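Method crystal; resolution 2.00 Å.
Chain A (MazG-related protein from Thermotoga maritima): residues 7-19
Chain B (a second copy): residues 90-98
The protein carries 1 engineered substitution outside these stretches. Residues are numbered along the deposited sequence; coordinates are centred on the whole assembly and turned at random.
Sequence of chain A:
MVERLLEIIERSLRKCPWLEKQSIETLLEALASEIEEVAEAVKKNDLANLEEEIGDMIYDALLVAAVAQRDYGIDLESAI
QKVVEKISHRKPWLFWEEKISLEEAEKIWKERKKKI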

# COMPACT_ATOMS: atom_id res chain seq x y z
N GLU A 7 -6.04 -11.97 -4.13
CA GLU A 7 -6.42 -13.02 -5.06
C GLU A 7 -6.34 -12.39 -6.41
O GLU A 7 -5.85 -13.02 -7.37
CB GLU A 7 -7.84 -13.56 -4.78
CG GLU A 7 -7.99 -14.21 -3.37
CD GLU A 7 -9.46 -14.47 -2.93
OE1 GLU A 7 -10.08 -15.45 -3.44
OE2 GLU A 7 -10.02 -13.73 -2.07
N ILE A 8 -6.80 -11.14 -6.48
CA ILE A 8 -6.73 -10.40 -7.72
C ILE A 8 -5.29 -10.24 -8.22
O ILE A 8 -4.95 -10.58 -9.37
CB ILE A 8 -7.46 -9.07 -7.63
CG1 ILE A 8 -8.95 -9.35 -7.78
CG2 ILE A 8 -6.95 -8.07 -8.67
CD1 ILE A 8 -9.63 -8.40 -8.67
N ILE A 9 -4.45 -9.78 -7.32
CA ILE A 9 -3.06 -9.64 -7.58
C ILE A 9 -2.55 -11.05 -7.96
O ILE A 9 -1.87 -11.19 -8.95
CB ILE A 9 -2.32 -9.10 -6.32
CG1 ILE A 9 -2.85 -7.76 -5.81
CG2 ILE A 9 -0.84 -9.11 -6.49
CD1 ILE A 9 -2.43 -6.63 -6.59
N GLU A 10 -2.92 -12.14 -7.24
CA GLU A 10 -2.38 -13.47 -7.70
C GLU A 10 -2.78 -13.79 -9.15
O GLU A 10 -1.94 -14.28 -9.97
CB GLU A 10 -2.66 -14.68 -6.79
CG GLU A 10 -2.18 -16.04 -7.50
CD GLU A 10 -0.58 -16.31 -7.59
OE1 GLU A 10 0.19 -15.68 -6.79
OE2 GLU A 10 -0.11 -17.17 -8.44
N ARG A 11 -4.04 -13.47 -9.48
CA ARG A 11 -4.57 -13.80 -10.80
C ARG A 11 -3.81 -12.98 -11.84
O ARG A 11 -3.58 -13.45 -12.92
CB ARG A 11 -6.05 -13.46 -10.90
CG ARG A 11 -6.93 -14.50 -10.23
CD ARG A 11 -8.36 -14.00 -10.20
NE ARG A 11 -9.17 -15.02 -9.57
CZ ARG A 11 -9.52 -16.14 -10.20
NH1 ARG A 11 -9.17 -16.33 -11.47
NH2 ARG A 11 -10.22 -17.05 -9.53
N SER A 12 -3.43 -11.78 -11.49
CA SER A 12 -2.65 -10.93 -12.45
C SER A 12 -1.22 -11.43 -12.72
O SER A 12 -0.67 -11.24 -13.82
CB SER A 12 -2.51 -9.56 -11.83
OG SER A 12 -3.76 -8.87 -11.71
N LEU A 13 -0.58 -11.98 -11.69
CA LEU A 13 0.75 -12.55 -11.86
C LEU A 13 0.62 -13.69 -12.84
O LEU A 13 1.45 -13.83 -13.75
CB LEU A 13 1.31 -13.04 -10.52
CG LEU A 13 1.84 -11.85 -9.71
CD1 LEU A 13 2.13 -12.25 -8.24
CD2 LEU A 13 3.00 -11.10 -10.45
N ARG A 14 -0.45 -14.47 -12.67
CA ARG A 14 -0.62 -15.66 -13.43
C ARG A 14 -1.13 -15.49 -14.82
O ARG A 14 -0.90 -16.39 -15.65
CB ARG A 14 -1.49 -16.64 -12.71
CG ARG A 14 -0.66 -17.56 -11.82
CD ARG A 14 -1.55 -18.70 -11.23
NE ARG A 14 -2.88 -18.27 -10.70
CZ ARG A 14 -4.09 -18.52 -11.25
NH1 ARG A 14 -4.21 -19.20 -12.43
NH2 ARG A 14 -5.19 -18.08 -10.60
N LYS A 15 -1.79 -14.37 -15.12
CA LYS A 15 -2.60 -14.35 -16.33
C LYS A 15 -2.44 -13.11 -17.15
O LYS A 15 -2.65 -13.12 -18.35
CB LYS A 15 -4.07 -14.46 -16.01
CG LYS A 15 -4.48 -15.69 -15.16
CD LYS A 15 -5.98 -15.51 -14.99
CE LYS A 15 -6.75 -16.82 -14.87
NZ LYS A 15 -6.57 -17.66 -16.08
N CYS A 16 -2.18 -12.01 -16.49
CA CYS A 16 -2.15 -10.70 -17.15
C CYS A 16 -0.95 -10.30 -18.04
O CYS A 16 0.18 -10.08 -17.57
CB CYS A 16 -2.42 -9.63 -16.10
SG CYS A 16 -2.64 -8.09 -16.91
N PRO A 17 -1.21 -10.13 -19.35
CA PRO A 17 -0.12 -9.81 -20.30
C PRO A 17 0.41 -8.33 -20.20
O PRO A 17 1.53 -8.04 -20.56
CB PRO A 17 -0.76 -10.11 -21.67
CG PRO A 17 -2.24 -9.75 -21.45
CD PRO A 17 -2.51 -10.33 -20.04
N TRP A 18 -0.42 -7.42 -19.68
CA TRP A 18 -0.01 -6.09 -19.40
C TRP A 18 0.96 -6.13 -18.20
O TRP A 18 2.06 -5.49 -18.23
CB TRP A 18 -1.24 -5.17 -19.15
CG TRP A 18 -0.86 -3.87 -18.67
CD1 TRP A 18 -0.46 -2.77 -19.46
CD2 TRP A 18 -0.73 -3.46 -17.32
NE1 TRP A 18 -0.14 -1.72 -18.64
CE2 TRP A 18 -0.28 -2.11 -17.32
CE3 TRP A 18 -0.97 -4.08 -16.08
CZ2 TRP A 18 -0.10 -1.39 -16.14
CZ3 TRP A 18 -0.78 -3.38 -14.93
CH2 TRP A 18 -0.32 -2.04 -14.96
N LEU A 19 0.60 -6.89 -17.15
CA LEU A 19 1.38 -6.86 -15.90
C LEU A 19 2.79 -7.40 -16.17
O LEU A 19 3.81 -6.77 -15.75
CB LEU A 19 0.67 -7.54 -14.71
CG LEU A 19 1.47 -7.50 -13.38
CD1 LEU A 19 1.83 -6.03 -13.01
CD2 LEU A 19 0.81 -8.27 -12.20
N ARG B 90 -12.45 -3.66 -15.49
CA ARG B 90 -11.48 -3.34 -16.51
C ARG B 90 -10.65 -4.47 -17.07
O ARG B 90 -10.25 -4.39 -18.21
CB ARG B 90 -10.56 -2.20 -16.06
CG ARG B 90 -11.34 -1.02 -15.79
CD ARG B 90 -10.46 0.15 -15.58
NE ARG B 90 -11.18 1.39 -15.34
CZ ARG B 90 -10.61 2.56 -14.98
NH1 ARG B 90 -9.30 2.64 -14.73
NH2 ARG B 90 -11.37 3.64 -14.83
N LYS B 91 -10.42 -5.54 -16.30
CA LYS B 91 -9.53 -6.62 -16.66
C LYS B 91 -10.32 -7.93 -16.48
O LYS B 91 -9.97 -8.75 -15.70
CB LYS B 91 -8.33 -6.65 -15.72
CG LYS B 91 -7.41 -5.32 -15.88
CD LYS B 91 -6.11 -5.31 -15.05
CE LYS B 91 -5.13 -4.20 -15.54
NZ LYS B 91 -5.23 -3.73 -17.05
N PRO B 92 -11.38 -8.11 -17.27
CA PRO B 92 -12.19 -9.31 -17.06
C PRO B 92 -11.39 -10.57 -17.31
O PRO B 92 -11.79 -11.64 -16.84
CB PRO B 92 -13.30 -9.21 -18.13
CG PRO B 92 -12.77 -8.14 -19.17
CD PRO B 92 -11.87 -7.21 -18.36
N TRP B 93 -10.35 -10.47 -18.12
CA TRP B 93 -9.51 -11.63 -18.42
C TRP B 93 -8.86 -12.31 -17.19
O TRP B 93 -8.44 -13.48 -17.26
CB TRP B 93 -8.43 -11.30 -19.45
CG TRP B 93 -7.49 -10.20 -19.06
CD1 TRP B 93 -6.32 -10.32 -18.35
CD2 TRP B 93 -7.65 -8.79 -19.38
NE1 TRP B 93 -5.72 -9.05 -18.18
CE2 TRP B 93 -6.51 -8.10 -18.81
CE3 TRP B 93 -8.62 -8.05 -20.07
CZ2 TRP B 93 -6.31 -6.68 -19.00
CZ3 TRP B 93 -8.42 -6.60 -20.23
CH2 TRP B 93 -7.29 -5.96 -19.66
N LEU B 94 -8.87 -11.64 -16.04
CA LEU B 94 -8.30 -12.22 -14.86
C LEU B 94 -9.16 -13.38 -14.32
O LEU B 94 -8.66 -14.16 -13.50
CB LEU B 94 -8.20 -11.17 -13.78
CG LEU B 94 -7.40 -9.88 -14.09
CD1 LEU B 94 -7.35 -8.95 -12.82
CD2 LEU B 94 -5.94 -10.28 -14.44
N PHE B 95 -10.43 -13.43 -14.73
CA PHE B 95 -11.35 -14.49 -14.33
C PHE B 95 -11.74 -15.35 -15.49
O PHE B 95 -12.75 -16.03 -15.42
CB PHE B 95 -12.60 -13.88 -13.74
CG PHE B 95 -12.30 -12.98 -12.58
CD1 PHE B 95 -12.13 -13.53 -11.29
CD2 PHE B 95 -12.06 -11.60 -12.80
CE1 PHE B 95 -11.79 -12.72 -10.22
CE2 PHE B 95 -11.71 -10.80 -11.78
CZ PHE B 95 -11.58 -11.34 -10.48
N TRP B 96 -10.96 -15.32 -16.57
CA TRP B 96 -11.21 -16.20 -17.71
C TRP B 96 -10.18 -17.27 -17.69
O TRP B 96 -9.02 -16.98 -17.40
CB TRP B 96 -11.09 -15.46 -19.00
CG TRP B 96 -12.15 -14.44 -19.20
CD1 TRP B 96 -13.27 -14.25 -18.48
CD2 TRP B 96 -12.17 -13.50 -20.24
NE1 TRP B 96 -14.02 -13.22 -19.01
CE2 TRP B 96 -13.33 -12.73 -20.08
CE3 TRP B 96 -11.27 -13.18 -21.27
CZ2 TRP B 96 -13.62 -11.64 -20.93
CZ3 TRP B 96 -11.58 -12.17 -22.10
CH2 TRP B 96 -12.76 -11.41 -21.94
N GLU B 97 -10.56 -18.51 -18.03
CA GLU B 97 -9.53 -19.59 -18.06
C GLU B 97 -8.32 -19.41 -18.96
O GLU B 97 -7.17 -19.52 -18.52
CB GLU B 97 -10.12 -20.95 -18.36
CG GLU B 97 -9.13 -22.07 -18.02
CD GLU B 97 -9.73 -23.44 -18.19
OE1 GLU B 97 -10.57 -23.60 -19.10
OE2 GLU B 97 -9.39 -24.33 -17.40
N GLU B 98 -8.58 -19.13 -20.23
CA GLU B 98 -7.52 -19.17 -21.18
C GLU B 98 -6.89 -17.82 -21.20
O GLU B 98 -7.56 -16.82 -20.96
CB GLU B 98 -8.09 -19.53 -22.57
CG GLU B 98 -8.91 -20.87 -22.66
CD GLU B 98 -8.10 -22.13 -22.24
OE1 GLU B 98 -6.92 -22.31 -22.68
OE2 GLU B 98 -8.66 -22.94 -21.45

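Which hydrogen bonds join the two stretches? Three do, and two of them end on backbone carbonyls of the turn in chain B. Arg A11 NH1 donates to Leu B94 O at 3.0 Å, and Lys A15 NZ donates to Trp B96 O at 2.9 Å. Both side chains point toward chain B, four residues apart, and both reach out to carbonyl oxygens with their charged ends. Lys A15 NZ also lies 3.1 Å from Glu B97 O.

What does the cysteine contribute? Trp B93 adopts the p rotamer for chi1, and the end of its side chain comes nearer chain A than its sideways CA-to-CB bond would suggest; its NE1 donates to Cys A16 SG at 3.5 Å. The nearly straight angle of 167° places the sulfur at the indole edge, near the ring plane. The same SG accepts from Leu A19 N, also at 3.5 Å, capping the helical turn that follows, so one buried sulfur serves both its own chain and its partner.

Where is the apolar core? It centres on Leu B94, which has the largest area covered in either stretch. CD2 of Leu B94 lies 3.9 Å from Cys A16 CB, its CD1 is 4.3 Å from Ile A8 CG2, and both methyls are 3.8 Å from Ser A12 OG. The branched leucine thus reaches from Ile A8 on the helix to Cys A16 just beyond it. Ser A12 suits this buried place because its hydroxyl is satisfied within the helix, OG donating to Ile A8 O at 3.1 Å.

How does the phenylalanine take part? Although its CA-to-CB bond points away, the ring of Phe B95 returns to chain A. Ile A8 CD1 meets the ring edge, 4.0 Å from CZ, and CE1 sits over one face of the Arg A11 guanidinium, 3.5 Å from NE. That leaves the guanidinium edge free to bond Leu B94 O.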